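Side-chain contacts in TRAP dicarboxylate transporter-DctP subunit (Marinobacter aquaeolei, PDB 4PFI), which probably binds a small organic solute, such as a dicarboxylate, in the periplasm and hands it to a TRAP-type membrane transporter: residues S93-F98 with E253-G258; A41-E46 with P101-D106; P167-S172 with R300-T305. One frame throughout, in Å; residues are numbered along the deposited sequence.

Interaction 1 (S93-F98 with E253-G258)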
ATOM      1  N   SER A  93      18.342   4.997  13.321  1.00 45.23           N
ATOM      2  CA  SER A  93      17.635   4.808  14.582  1.00 45.22           C
ATOM      3  C   SER A  93      16.870   3.463  14.588  1.00 47.74           C
ATOM      4  O   SER A  93      16.826   2.778  15.613  1.00 52.29           O
ATOM      5  CB  SER A  93      16.690   5.988  14.846  1.00 45.42           C
ATOM      6  OG  SER A  93      17.358   7.236  14.677  1.00 50.34           O
ATOM      7  N   VAL A  94      16.283   3.083  13.452  1.00 40.02           N
ATOM      8  CA  VAL A  94      15.794   1.719  13.292  1.00 37.39           C
ATOM      9  C   VAL A  94      16.432   1.074  12.072  1.00 34.51           C
ATOM     10  O   VAL A  94      16.880   1.762  11.154  1.00 38.75           O
ATOM     11  CB  VAL A  94      14.253   1.648  13.142  1.00 36.39           C
ATOM     12  CG1 VAL A  94      13.577   2.211  14.378  1.00 33.30           C
ATOM     13  CG2 VAL A  94      13.807   2.370  11.882  1.00 34.61           C
ATOM     14  N   ASN A  95      16.457  -0.251  12.050  1.00 33.88           N
ATOM     15  CA  ASN A  95      17.071  -0.965  10.941  1.00 37.69           C
ATOM     16  C   ASN A  95      16.102  -1.154   9.772  1.00 39.57           C
ATOM     17  O   ASN A  95      16.484  -1.020   8.609  1.00 41.49           O
ATOM     18  CB  ASN A  95      17.563  -2.344  11.407  1.00 39.09           C
ATOM     19  CG  ASN A  95      18.404  -2.273  12.665  1.00 42.80           C
ATOM     20  OD1 ASN A  95      17.911  -2.453  13.775  1.00 42.84           O
ATOM     21  ND2 ASN A  95      19.681  -2.005  12.494  1.00 47.42           N
ATOM     22  N   LEU A  96      14.861  -1.497  10.102  1.00 35.13           N
ATOM     23  CA  LEU A  96      13.871  -1.931   9.123  1.00 30.20           C
ATOM     24  C   LEU A  96      12.549  -1.209   9.334  1.00 29.88           C
ATOM     25  O   LEU A  96      12.131  -0.975  10.468  1.00 29.01           O
ATOM     26  CB  LEU A  96      13.617  -3.437   9.278  1.00 32.75           C
ATOM     27  CG  LEU A  96      14.742  -4.421   8.947  1.00 35.90           C
ATOM     28  CD1 LEU A  96      14.485  -5.801   9.592  1.00 35.09           C
ATOM     29  CD2 LEU A  96      14.888  -4.545   7.419  1.00 34.49           C
ATOM     30  N   ALA A  97      11.863  -0.899   8.241  1.00 29.97           N
ATOM     31  CA  ALA A  97      10.544  -0.280   8.332  1.00 29.55           C
ATOM     32  C   ALA A  97       9.719  -0.554   7.094  1.00 27.51           C
ATOM     33  O   ALA A  97      10.244  -0.861   6.028  1.00 26.49           O
ATOM     34  CB  ALA A  97      10.658   1.212   8.529  1.00 27.84           C
ATOM     35  N   PHE A  98       8.411  -0.451   7.264  1.00 26.64           N
ATOM     36  CA  PHE A  98       7.508  -0.420   6.143  1.00 26.73           C
ATOM     37  C   PHE A  98       7.426   1.022   5.665  1.00 28.18           C
ATOM     38  O   PHE A  98       7.485   1.962   6.458  1.00 27.33           O
ATOM     39  CB  PHE A  98       6.133  -0.929   6.561  1.00 24.63           C
ATOM     40  CG  PHE A  98       5.992  -2.421   6.463  1.00 27.00           C
ATOM     41  CD1 PHE A  98       5.930  -3.037   5.220  1.00 26.45           C
ATOM     42  CD2 PHE A  98       5.909  -3.210   7.597  1.00 23.99           C
ATOM     43  CE1 PHE A  98       5.799  -4.409   5.113  1.00 24.00           C
ATOM     44  CE2 PHE A  98       5.769  -4.574   7.480  1.00 23.92           C
ATOM     45  CZ  PHE A  98       5.716  -5.171   6.237  1.00 23.00           C
ATOM     46  N   GLU A 253      20.734   2.072   4.824  1.00 50.24           N
ATOM     47  CA  GLU A 253      21.591   1.789   3.686  1.00 56.28           C
ATOM     48  C   GLU A 253      22.936   1.188   4.077  1.00 61.36           C
ATOM     49  O   GLU A 253      23.471   0.318   3.378  1.00 59.58           O
ATOM     50  CB  GLU A 253      21.827   3.083   2.930  1.00 61.79           C
ATOM     51  CG  GLU A 253      22.062   2.902   1.469  1.00 65.74           C
ATOM     52  CD  GLU A 253      21.656   4.134   0.709  1.00 67.78           C
ATOM     53  OE1 GLU A 253      21.722   5.234   1.300  1.00 67.61           O
ATOM     54  OE2 GLU A 253      21.241   4.005  -0.460  1.00 70.37           O
ATOM     55  N   ASP A 254      23.476   1.655   5.199  1.00 63.06           N
ATOM     56  CA  ASP A 254      24.808   1.247   5.635  1.00 66.40           C
ATOM     57  C   ASP A 254      24.743   0.002   6.509  1.00 63.77           C
ATOM     58  O   ASP A 254      25.601  -0.873   6.414  1.00 60.78           O
ATOM     59  CB  ASP A 254      25.494   2.386   6.392  1.00 68.51           C
ATOM     60  CG  ASP A 254      25.826   3.575   5.492  1.00 69.77           C
ATOM     61  OD1 ASP A 254      26.281   3.356   4.347  1.00 66.00           O
ATOM     62  OD2 ASP A 254      25.631   4.730   5.934  1.00 71.88           O
ATOM     63  N   TRP A 255      23.719  -0.078   7.352  1.00 61.70           N
ATOM     64  CA  TRP A 255      23.505  -1.264   8.167  1.00 58.81           C
ATOM     65  C   TRP A 255      23.373  -2.490   7.272  1.00 56.21           C
ATOM     66  O   TRP A 255      23.967  -3.536   7.531  1.00 56.16           O
ATOM     67  CB  TRP A 255      22.254  -1.096   9.016  1.00 58.02           C
ATOM     68  CG  TRP A 255      21.822  -2.364   9.694  1.00 60.22           C
ATOM     69  CD1 TRP A 255      22.329  -2.899  10.845  1.00 59.35           C
ATOM     70  CD2 TRP A 255      20.788  -3.257   9.260  1.00 58.44           C
ATOM     71  NE1 TRP A 255      21.678  -4.066  11.151  1.00 59.19           N
ATOM     72  CE2 TRP A 255      20.726  -4.309  10.195  1.00 58.20           C
ATOM     73  CE3 TRP A 255      19.913  -3.270   8.169  1.00 53.44           C
ATOM     74  CZ2 TRP A 255      19.822  -5.363  10.075  1.00 54.69           C
ATOM     75  CZ3 TRP A 255      19.016  -4.319   8.051  1.00 50.65           C
ATOM     76  CH2 TRP A 255      18.979  -5.351   8.997  1.00 52.33           C
ATOM     77  N   PHE A 256      22.597  -2.350   6.206  1.00 54.96           N
ATOM     78  CA  PHE A 256      22.426  -3.437   5.256  1.00 53.71           C
ATOM     79  C   PHE A 256      23.772  -3.845   4.663  1.00 56.45           C
ATOM     80  O   PHE A 256      24.132  -5.020   4.649  1.00 59.33           O
ATOM     81  CB  PHE A 256      21.481  -3.022   4.132  1.00 45.75           C
ATOM     82  CG  PHE A 256      21.190  -4.120   3.157  1.00 43.43           C
ATOM     83  CD1 PHE A 256      20.436  -5.216   3.535  1.00 45.08           C
ATOM     84  CD2 PHE A 256      21.665  -4.060   1.865  1.00 47.19           C
ATOM     85  CE1 PHE A 256      20.164  -6.233   2.636  1.00 46.22           C
ATOM     86  CE2 PHE A 256      21.400  -5.079   0.960  1.00 47.29           C
ATOM     87  CZ  PHE A 256      20.647  -6.162   1.344  1.00 45.71           C
ATOM     88  N   ALA A 257      24.497  -2.855   4.155  1.00 54.83           N
ATOM     89  CA  ALA A 257      25.768  -3.085   3.488  1.00 55.34           C
ATOM     90  C   ALA A 257      26.810  -3.614   4.473  1.00 59.24           C
ATOM     91  O   ALA A 257      27.688  -4.381   4.097  1.00 57.77           O
ATOM     92  CB  ALA A 257      26.251  -1.798   2.836  1.00 53.84           C
ATOM     93  N   GLY A 258      26.691  -3.201   5.734  1.00 61.98           N
ATOM     94  CA  GLY A 258      27.572  -3.649   6.802  1.00 65.17           C
ATOM     95  C   GLY A 258      26.987  -4.845   7.526  1.00 67.14           C
ATOM     96  O   GLY A 258      26.725  -4.799   8.732  1.00 67.95           O
TER

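Interaction 2 (A41-E46 with P101-D106)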
ATOM      1  N   ALA A  41      10.155  -1.092  12.355  1.00 27.98           N
ATOM      2  CA  ALA A  41       9.050  -0.161  12.582  1.00 28.01           C
ATOM      3  C   ALA A  41       7.890  -0.365  11.590  1.00 26.15           C
ATOM      4  O   ALA A  41       8.105  -0.606  10.412  1.00 25.85           O
ATOM      5  CB  ALA A  41       9.561   1.274  12.498  1.00 28.32           C
ATOM      6  N   LEU A  42       6.660  -0.240  12.067  1.00 27.50           N
ATOM      7  CA  LEU A  42       5.488  -0.398  11.206  1.00 25.49           C
ATOM      8  C   LEU A  42       4.699   0.911  11.103  1.00 28.21           C
ATOM      9  O   LEU A  42       4.628   1.660  12.072  1.00 26.94           O
ATOM     10  CB  LEU A  42       4.563  -1.447  11.790  1.00 23.94           C
ATOM     11  CG  LEU A  42       5.177  -2.744  12.263  1.00 24.31           C
ATOM     12  CD1 LEU A  42       4.084  -3.568  12.847  1.00 23.93           C
ATOM     13  CD2 LEU A  42       5.865  -3.470  11.126  1.00 28.45           C
ATOM     14  N   GLU A  43       4.086   1.156   9.946  1.00 24.54           N
ATOM     15  CA  GLU A  43       3.154   2.273   9.788  1.00 29.08           C
ATOM     16  C   GLU A  43       1.767   1.956  10.353  1.00 32.02           C
ATOM     17  O   GLU A  43       0.915   2.837  10.433  1.00 35.89           O
ATOM     18  CB  GLU A  43       2.946   2.587   8.314  1.00 24.52           C
ATOM     19  CG  GLU A  43       4.173   2.923   7.546  1.00 23.51           C
ATOM     20  CD  GLU A  43       3.903   2.890   6.060  1.00 30.95           C
ATOM     21  OE1 GLU A  43       3.192   1.955   5.603  1.00 31.29           O
ATOM     22  OE2 GLU A  43       4.366   3.809   5.345  1.00 32.91           O
ATOM     23  N   GLU A  44       1.520   0.696  10.688  1.00 27.10           N
ATOM     24  CA  GLU A  44       0.168   0.265  11.037  1.00 28.25           C
ATOM     25  C   GLU A  44       0.117  -0.379  12.441  1.00 30.01           C
ATOM     26  O   GLU A  44       1.144  -0.779  12.996  1.00 32.51           O
ATOM     27  CB  GLU A  44      -0.371  -0.684   9.942  1.00 25.08           C
ATOM     28  CG  GLU A  44      -0.345  -0.075   8.529  1.00 30.93           C
ATOM     29  CD  GLU A  44      -1.052  -0.929   7.445  1.00 44.68           C
ATOM     30  OE1 GLU A  44      -1.727  -0.317   6.567  1.00 49.23           O
ATOM     31  OE2 GLU A  44      -0.937  -2.193   7.449  1.00 43.56           O
ATOM     32  N   ILE A  45      -1.068  -0.472  13.023  1.00 27.07           N
ATOM     33  CA  ILE A  45      -1.198  -1.000  14.382  1.00 26.36           C
ATOM     34  C   ILE A  45      -1.225  -2.528  14.425  1.00 27.92           C
ATOM     35  O   ILE A  45      -1.154  -3.211  13.395  1.00 25.15           O
ATOM     36  CB  ILE A  45      -2.498  -0.516  15.072  1.00 29.23           C
ATOM     37  CG1 ILE A  45      -3.717  -0.801  14.185  1.00 33.20           C
ATOM     38  CG2 ILE A  45      -2.430   0.958  15.397  1.00 23.33           C
ATOM     39  CD1 ILE A  45      -5.023  -0.867  14.954  1.00 32.76           C
ATOM     40  N   GLU A  46      -1.361  -3.039  15.643  1.00 28.58           N
ATOM     41  CA  GLU A  46      -1.453  -4.468  15.900  1.00 36.56           C
ATOM     42  C   GLU A  46      -2.699  -5.041  15.234  1.00 33.37           C
ATOM     43  O   GLU A  46      -3.776  -4.446  15.278  1.00 33.46           O
ATOM     44  CB  GLU A  46      -1.471  -4.716  17.416  1.00 43.89           C
ATOM     45  CG  GLU A  46      -0.258  -4.111  18.124  1.00 52.59           C
ATOM     46  CD  GLU A  46      -0.176  -4.446  19.612  1.00 61.70           C
ATOM     47  OE1 GLU A  46      -0.989  -5.265  20.099  1.00 65.91           O
ATOM     48  OE2 GLU A  46       0.713  -3.888  20.302  1.00 62.79           O
ATOM     49  N   PRO A 101       3.597   4.230  -0.490  1.00 29.53           N
ATOM     50  CA  PRO A 101       3.815   5.293  -1.488  1.00 27.63           C
ATOM     51  C   PRO A 101       3.506   6.681  -0.934  1.00 26.19           C
ATOM     52  O   PRO A 101       4.271   7.603  -1.212  1.00 28.82           O
ATOM     53  CB  PRO A 101       2.870   4.907  -2.635  1.00 24.77           C
ATOM     54  CG  PRO A 101       2.764   3.402  -2.534  1.00 25.00           C
ATOM     55  CD  PRO A 101       2.774   3.132  -1.029  1.00 26.69           C
ATOM     56  N   GLY A 102       2.452   6.820  -0.131  1.00 22.36           N
ATOM     57  CA  GLY A 102       2.167   8.096   0.509  1.00 25.05           C
ATOM     58  C   GLY A 102       3.338   8.717   1.269  1.00 30.11           C
ATOM     59  O   GLY A 102       3.597   9.916   1.160  1.00 36.72           O
ATOM     60  N   HIS A 103       4.061   7.910   2.033  1.00 26.91           N
ATOM     61  CA  HIS A 103       5.173   8.399   2.858  1.00 31.80           C
ATOM     62  C   HIS A 103       6.475   8.607   2.076  1.00 34.05           C
ATOM     63  O   HIS A 103       7.466   9.089   2.626  1.00 37.47           O
ATOM     64  CB  HIS A 103       5.435   7.415   4.009  1.00 33.18           C
ATOM     65  CG  HIS A 103       4.394   7.456   5.076  1.00 35.06           C
ATOM     66  ND1 HIS A 103       3.512   6.413   5.296  1.00 37.93           N
ATOM     67  CD2 HIS A 103       4.065   8.419   5.971  1.00 38.64           C
ATOM     68  CE1 HIS A 103       2.697   6.731   6.281  1.00 39.92           C
ATOM     69  NE2 HIS A 103       3.010   7.946   6.714  1.00 41.91           N
ATOM     70  N   LEU A 104       6.460   8.227   0.803  1.00 33.38           N
ATOM     71  CA  LEU A 104       7.654   8.225  -0.039  1.00 34.68           C
ATOM     72  C   LEU A 104       7.543   9.165  -1.236  1.00 35.17           C
ATOM     73  O   LEU A 104       8.527   9.394  -1.916  1.00 35.97           O
ATOM     74  CB  LEU A 104       7.884   6.813  -0.586  1.00 34.07           C
ATOM     75  CG  LEU A 104       8.318   5.697   0.356  1.00 35.19           C
ATOM     76  CD1 LEU A 104       8.361   4.374  -0.432  1.00 31.82           C
ATOM     77  CD2 LEU A 104       9.669   6.033   0.941  1.00 36.15           C
ATOM     78  N   ALA A 105       6.352   9.698  -1.493  1.00 36.79           N
ATOM     79  CA  ALA A 105       6.060  10.398  -2.750  1.00 40.14           C
ATOM     80  C   ALA A 105       6.923  11.645  -3.032  1.00 44.51           C
ATOM     81  O   ALA A 105       7.133  11.995  -4.192  1.00 48.40           O
ATOM     82  CB  ALA A 105       4.567  10.773  -2.815  1.00 35.99           C
ATOM     83  N   ASP A 106       7.419  12.315  -1.992  1.00 44.79           N
ATOM     84  CA  ASP A 106       8.230  13.516  -2.195  1.00 49.31           C
ATOM     85  C   ASP A 106       9.702  13.182  -2.364  1.00 53.09           C
ATOM     86  O   ASP A 106      10.488  14.011  -2.818  1.00 59.66           O
ATOM     87  CB  ASP A 106       8.050  14.488  -1.033  1.00 52.41           C
ATOM     88  CG  ASP A 106       6.762  15.292  -1.137  1.00 59.20           C
ATOM     89  OD1 ASP A 106       6.460  15.828  -2.234  1.00 59.63           O
ATOM     90  OD2 ASP A 106       6.042  15.381  -0.115  1.00 62.57           O
TER

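Interaction 3 (P167-S172 with R300-T305)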
ATOM      1  N   PRO A 167     -23.509   4.322  -4.744  1.00 14.73           N
ATOM      2  CA  PRO A 167     -22.610   3.417  -5.474  1.00 12.17           C
ATOM      3  C   PRO A 167     -21.719   4.198  -6.430  1.00 14.09           C
ATOM      4  O   PRO A 167     -22.108   5.267  -6.866  1.00 16.29           O
ATOM      5  CB  PRO A 167     -23.560   2.488  -6.253  1.00 13.04           C
ATOM      6  CG  PRO A 167     -24.950   2.744  -5.681  1.00 17.47           C
ATOM      7  CD  PRO A 167     -24.911   4.174  -5.170  1.00 15.99           C
ATOM      8  N   LEU A 168     -20.534   3.676  -6.729  1.00 13.54           N
ATOM      9  CA  LEU A 168     -19.600   4.347  -7.616  1.00 14.93           C
ATOM     10  C   LEU A 168     -19.379   3.444  -8.838  1.00 16.99           C
ATOM     11  O   LEU A 168     -18.329   2.811  -8.970  1.00 13.87           O
ATOM     12  CB  LEU A 168     -18.295   4.631  -6.887  1.00 12.41           C
ATOM     13  CG  LEU A 168     -18.432   5.588  -5.694  1.00 12.61           C
ATOM     14  CD1 LEU A 168     -17.236   5.504  -4.762  1.00 11.15           C
ATOM     15  CD2 LEU A 168     -18.623   7.034  -6.162  1.00 13.12           C
ATOM     16  N   ARG A 169     -20.392   3.382  -9.713  1.00 17.62           N
ATOM     17  CA  ARG A 169     -20.388   2.455 -10.838  1.00 20.85           C
ATOM     18  C   ARG A 169     -19.806   3.037 -12.122  1.00 19.84           C
ATOM     19  O   ARG A 169     -19.312   2.294 -12.962  1.00 22.24           O
ATOM     20  CB  ARG A 169     -21.809   1.975 -11.124  1.00 22.96           C
ATOM     21  CG  ARG A 169     -22.433   1.209  -9.987  1.00 24.64           C
ATOM     22  CD  ARG A 169     -23.941   1.039 -10.209  1.00 28.86           C
ATOM     23  NE  ARG A 169     -24.516   0.160  -9.202  1.00 30.46           N
ATOM     24  CZ  ARG A 169     -24.292  -1.151  -9.158  1.00 29.35           C
ATOM     25  NH1 ARG A 169     -23.508  -1.716 -10.078  1.00 25.65           N
ATOM     26  NH2 ARG A 169     -24.839  -1.888  -8.191  1.00 26.72           N
ATOM     27  N   THR A 170     -19.894   4.353 -12.285  1.00 18.80           N
ATOM     28  CA  THR A 170     -19.330   5.022 -13.462  1.00 19.22           C
ATOM     29  C   THR A 170     -18.566   6.261 -13.015  1.00 17.73           C
ATOM     30  O   THR A 170     -18.798   6.762 -11.927  1.00 21.68           O
ATOM     31  CB  THR A 170     -20.416   5.439 -14.469  1.00 21.49           C
ATOM     32  OG1 THR A 170     -21.188   6.512 -13.917  1.00 28.05           O
ATOM     33  CG2 THR A 170     -21.331   4.274 -14.772  1.00 24.68           C
ATOM     34  N   PRO A 171     -17.631   6.740 -13.844  1.00 21.60           N
ATOM     35  CA  PRO A 171     -16.920   7.990 -13.554  1.00 21.98           C
ATOM     36  C   PRO A 171     -17.889   9.108 -13.245  1.00 24.94           C
ATOM     37  O   PRO A 171     -17.620   9.929 -12.365  1.00 28.41           O
ATOM     38  CB  PRO A 171     -16.179   8.278 -14.865  1.00 23.45           C
ATOM     39  CG  PRO A 171     -15.971   6.936 -15.477  1.00 20.20           C
ATOM     40  CD  PRO A 171     -17.163   6.118 -15.099  1.00 19.68           C
ATOM     41  N   SER A 172     -19.015   9.132 -13.946  1.00 23.73           N
ATOM     42  CA  SER A 172     -20.033  10.134 -13.693  1.00 27.99           C
ATOM     43  C   SER A 172     -20.441  10.215 -12.192  1.00 25.48           C
ATOM     44  O   SER A 172     -20.771  11.295 -11.701  1.00 23.91           O
ATOM     45  CB  SER A 172     -21.265   9.848 -14.548  1.00 31.83           C
ATOM     46  OG  SER A 172     -22.308  10.733 -14.174  1.00 38.07           O
ATOM     47  N   ARG A 300     -23.889  -1.569   2.019  1.00 10.14           N
ATOM     48  CA  ARG A 300     -24.155  -2.296   0.807  1.00 10.69           C
ATOM     49  C   ARG A 300     -22.802  -2.619   0.125  1.00 15.93           C
ATOM     50  O   ARG A 300     -21.860  -1.834   0.208  1.00 11.79           O
ATOM     51  CB  ARG A 300     -25.013  -1.338  -0.028  1.00 12.68           C
ATOM     52  CG  ARG A 300     -25.568  -1.824  -1.267  1.00 17.85           C
ATOM     53  CD  ARG A 300     -26.735  -0.897  -1.744  1.00 11.72           C
ATOM     54  NE  ARG A 300     -27.607  -1.748  -2.546  1.00 12.07           N
ATOM     55  CZ  ARG A 300     -28.783  -2.217  -2.169  1.00 15.42           C
ATOM     56  NH1 ARG A 300     -29.336  -1.871  -1.000  1.00 12.21           N
ATOM     57  NH2 ARG A 300     -29.431  -3.023  -3.002  1.00 19.63           N
ATOM     58  N   VAL A 301     -22.686  -3.790  -0.491  1.00 13.47           N
ATOM     59  CA  VAL A 301     -21.461  -4.157  -1.169  1.00 15.65           C
ATOM     60  C   VAL A 301     -21.720  -4.219  -2.667  1.00 19.96           C
ATOM     61  O   VAL A 301     -22.674  -4.846  -3.112  1.00 17.80           O
ATOM     62  CB  VAL A 301     -20.930  -5.512  -0.687  1.00 15.40           C
ATOM     63  CG1 VAL A 301     -19.783  -5.967  -1.575  1.00 17.92           C
ATOM     64  CG2 VAL A 301     -20.480  -5.396   0.755  1.00 17.00           C
ATOM     65  N   VAL A 302     -20.847  -3.597  -3.452  1.00 12.81           N
ATOM     66  CA  VAL A 302     -21.056  -3.561  -4.890  1.00 14.79           C
ATOM     67  C   VAL A 302     -19.762  -3.990  -5.562  1.00 15.58           C
ATOM     68  O   VAL A 302     -18.754  -3.350  -5.351  1.00 15.87           O
ATOM     69  CB  VAL A 302     -21.427  -2.122  -5.350  1.00 15.29           C
ATOM     70  CG1 VAL A 302     -21.460  -2.052  -6.876  1.00 13.61           C
ATOM     71  CG2 VAL A 302     -22.773  -1.677  -4.739  1.00 12.35           C
ATOM     72  N   ARG A 303     -19.762  -5.089  -6.313  1.00 14.80           N
ATOM     73  CA  ARG A 303     -18.586  -5.441  -7.130  1.00 16.44           C
ATOM     74  C   ARG A 303     -18.858  -5.006  -8.552  1.00 16.18           C
ATOM     75  O   ARG A 303     -19.830  -5.433  -9.138  1.00 17.26           O
ATOM     76  CB  ARG A 303     -18.267  -6.940  -7.103  1.00 16.41           C
ATOM     77  CG  ARG A 303     -18.481  -7.526  -5.711  1.00 22.58           C
ATOM     78  CD  ARG A 303     -17.381  -8.470  -5.259  1.00 24.39           C
ATOM     79  NE  ARG A 303     -17.534  -8.776  -3.831  1.00 28.05           N
ATOM     80  CZ  ARG A 303     -16.518  -8.924  -2.984  1.00 30.02           C
ATOM     81  NH1 ARG A 303     -16.748  -9.187  -1.701  1.00 34.54           N
ATOM     82  NH2 ARG A 303     -15.253  -8.803  -3.435  1.00 19.49           N
ATOM     83  N   LEU A 304     -18.013  -4.133  -9.088  1.00 16.22           N
ATOM     84  CA  LEU A 304     -18.192  -3.656 -10.455  1.00 18.12           C
ATOM     85  C   LEU A 304     -18.089  -4.805 -11.467  1.00 18.32           C
ATOM     86  O   LEU A 304     -17.284  -5.729 -11.289  1.00 18.70           O
ATOM     87  CB  LEU A 304     -17.165  -2.577 -10.782  1.00 17.80           C
ATOM     88  CG  LEU A 304     -17.260  -1.292  -9.953  1.00 19.60           C
ATOM     89  CD1 LEU A 304     -16.321  -0.238 -10.548  1.00 20.57           C
ATOM     90  CD2 LEU A 304     -18.694  -0.748  -9.817  1.00 16.87           C
ATOM     91  N   THR A 305     -18.920  -4.754 -12.502  1.00 18.85           N
ATOM     92  CA  THR A 305     -18.831  -5.681 -13.635  1.00 20.28           C
ATOM     93  C   THR A 305     -17.619  -5.334 -14.481  1.00 21.01           C
ATOM     94  O   THR A 305     -17.069  -4.244 -14.353  1.00 21.64           O
ATOM     95  CB  THR A 305     -20.031  -5.553 -14.567  1.00 20.98           C
ATOM     96  OG1 THR A 305     -20.051  -4.224 -15.117  1.00 22.06           O
ATOM     97  CG2 THR A 305     -21.339  -5.852 -13.830  1.00 20.69           C
TER

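Interaction 1 (S93-F98 with E253-G258)
Asn95 lies across one face of the Trp255 indole, with its CB 3.8 Å from the centroid of the six-membered ring and only 5° off the ring normal, a CH-pi contact. At the margin of the mixed sheet of this DctP-type solute-binding fold, the contact joins the residue before strand 96-99 to helix 253-257, the short helix that directly follows the antiparallel partner strand 244-252. Both CB atoms point toward the opposite segment, and the two side chains cross at about a right angle. The Asn95 amide is tilted 48° from the indole plane and carries ND2 out over the pyrrole part, 3.1 Å above the plane and toward the rim. ND2 also comes within 3.2 Å of Trp255 NE1, but both are donors, and the pair is close packing without a hydrogen bond. The other amide arm has a separate partner: OD1 accepts from the backbone N of Arg39. This bond probably helps to fix the rotation of the group above the ring. With CG anti to the backbone N (chi1 169°), the Trp255 indole extends toward Asn95 and Leu96, and Trp38 and Leu267 also pack against it, Trp38 edge-to-face. A leucine in place of Trp255 would probably leave Asn95 CB and ND2 without their flat support and open a gap beside Leu96. That neighbour, buried and also touching Leu152 and Leu267, meets the indole at a slant, its CD2 lying 4.2 Å from Trp255 CZ3.

Interaction 2 (A41-E46 with P101-D106)
Glu43 reaches His103 from the loop that leaves strand 37-41, and the two side chains approach from opposite directions. The loop lies between a parallel strand of the sheet and helix 49-65, a strand-loop-helix passage of the solute-binding fold, while His103 belongs to a short, weakly bonded helix separated from strand 96-99 by a single residue. Along the first segment, Ala41 still belongs to the strand. Leu42 turns its side chain to helix 49-65 and to Phe98. Glu43 follows with its CB directed toward the second segment; the backbone N of Glu43 is held by Gln50 OE1. The side chain is extended past CG (chi2 166°). The CA atoms of Glu43 and His103 are 9.5 Å apart, and the extended glutamate and the histidine bridge the distance together. The two carboxylate oxygens divide the work. OE1 takes the hydroxyl of Ser100, the stronger polar partner, and OE2 receives His103 ND1. Carboxylate and imidazole planes are 50° apart. Glu44 and Ile45 come next, touching Phe223 and Glu227 of helix 222-228. The contact is at the surface, His103 being exposed, and a nearby carboxylate would be expected to favour a protonated imidazole. The hydrogen bond from His103 ND1 to Glu43 OE2 spans 2.7 Å, but its N-H...O angle of 126° makes it a weak one.

Interaction 3 (P167-S172 with R300-T305)
Val302 lays its CG1 methyl over one face of the Arg169 guanidinium, 3.4 Å above the plane and displaced toward the rim. The nearest nitrogen is NH2, 3.6 Å from Val302 CG1, while the second methyl, CG2, stays 4.0 Å from the same Arg169 NH2. The arginine attains this position with an extended chain from CG to NE (chi2 167°, chi3 173°), and it crosses the valine at about a right angle. The packing is therefore of an apolar methyl against a flat charged group, and no hydrogen bond crosses between the two segments.

A second packing contact lies beside it. Leu304 CD2 packs against the backbone of the loop, 3.8 Å from Arg169 CA and 3.7 Å from Leu168 O, with Arg169 CG somewhat farther from CD2 at 4.2 Å. The placement follows from Leu304 CG standing anti to its carbonyl carbon (chi1 -63°). Thr238 and Phe312 also touch this leucine.

In this solute-binding fold, strand 300-303 runs parallel to strand 236-239 in the mixed sheet, and loop 167-172, between strands 149-164 and 178-180, packs against its end. The sodium ion held at Gln234, Asn235 and Gly298 lies about 12 Å from the Val302 side chain, so the contact is no part of that site.

Polar groups find their partners elsewhere. Asp173 OD2 accepts from the backbone N of both Arg169 and Thr170, and Thr238 OG1 bonds to Leu168 N. Arg169 NH1 makes a long, weak ion pair with Glu308 OE2. Thr305 is the N-cap of helix 306-316, its side chain capping a backbone N just beyond, and its own N is bonded to Glu308 OE1. Arg300 carries a like charge, its NE 6.3 Å from Arg169 NH2.

From the N terminus, segment 41-46 comes first, and interaction 2 closes its loop at 101-106, tying the loop after strand 37-41 to helix 101-104. Interaction 1 opens inside that loop, at 93-98, and closes only at 253-258, so the two cross; it ties the start of strand 96-99 to helix 253-257. They also touch: Leu96 O lies 2.7 Å from Ala41 N, a probable hydrogen bond between neighbouring parallel strands. Interaction 3 joins the loop after strand 149-164 to the end of strand 300-303, crossing interaction 1 but following interaction 2 in series. Interactions 1 and 3 reach the same mixed sheet on opposite sides of the chain's centre, their own centres about 42 Å apart.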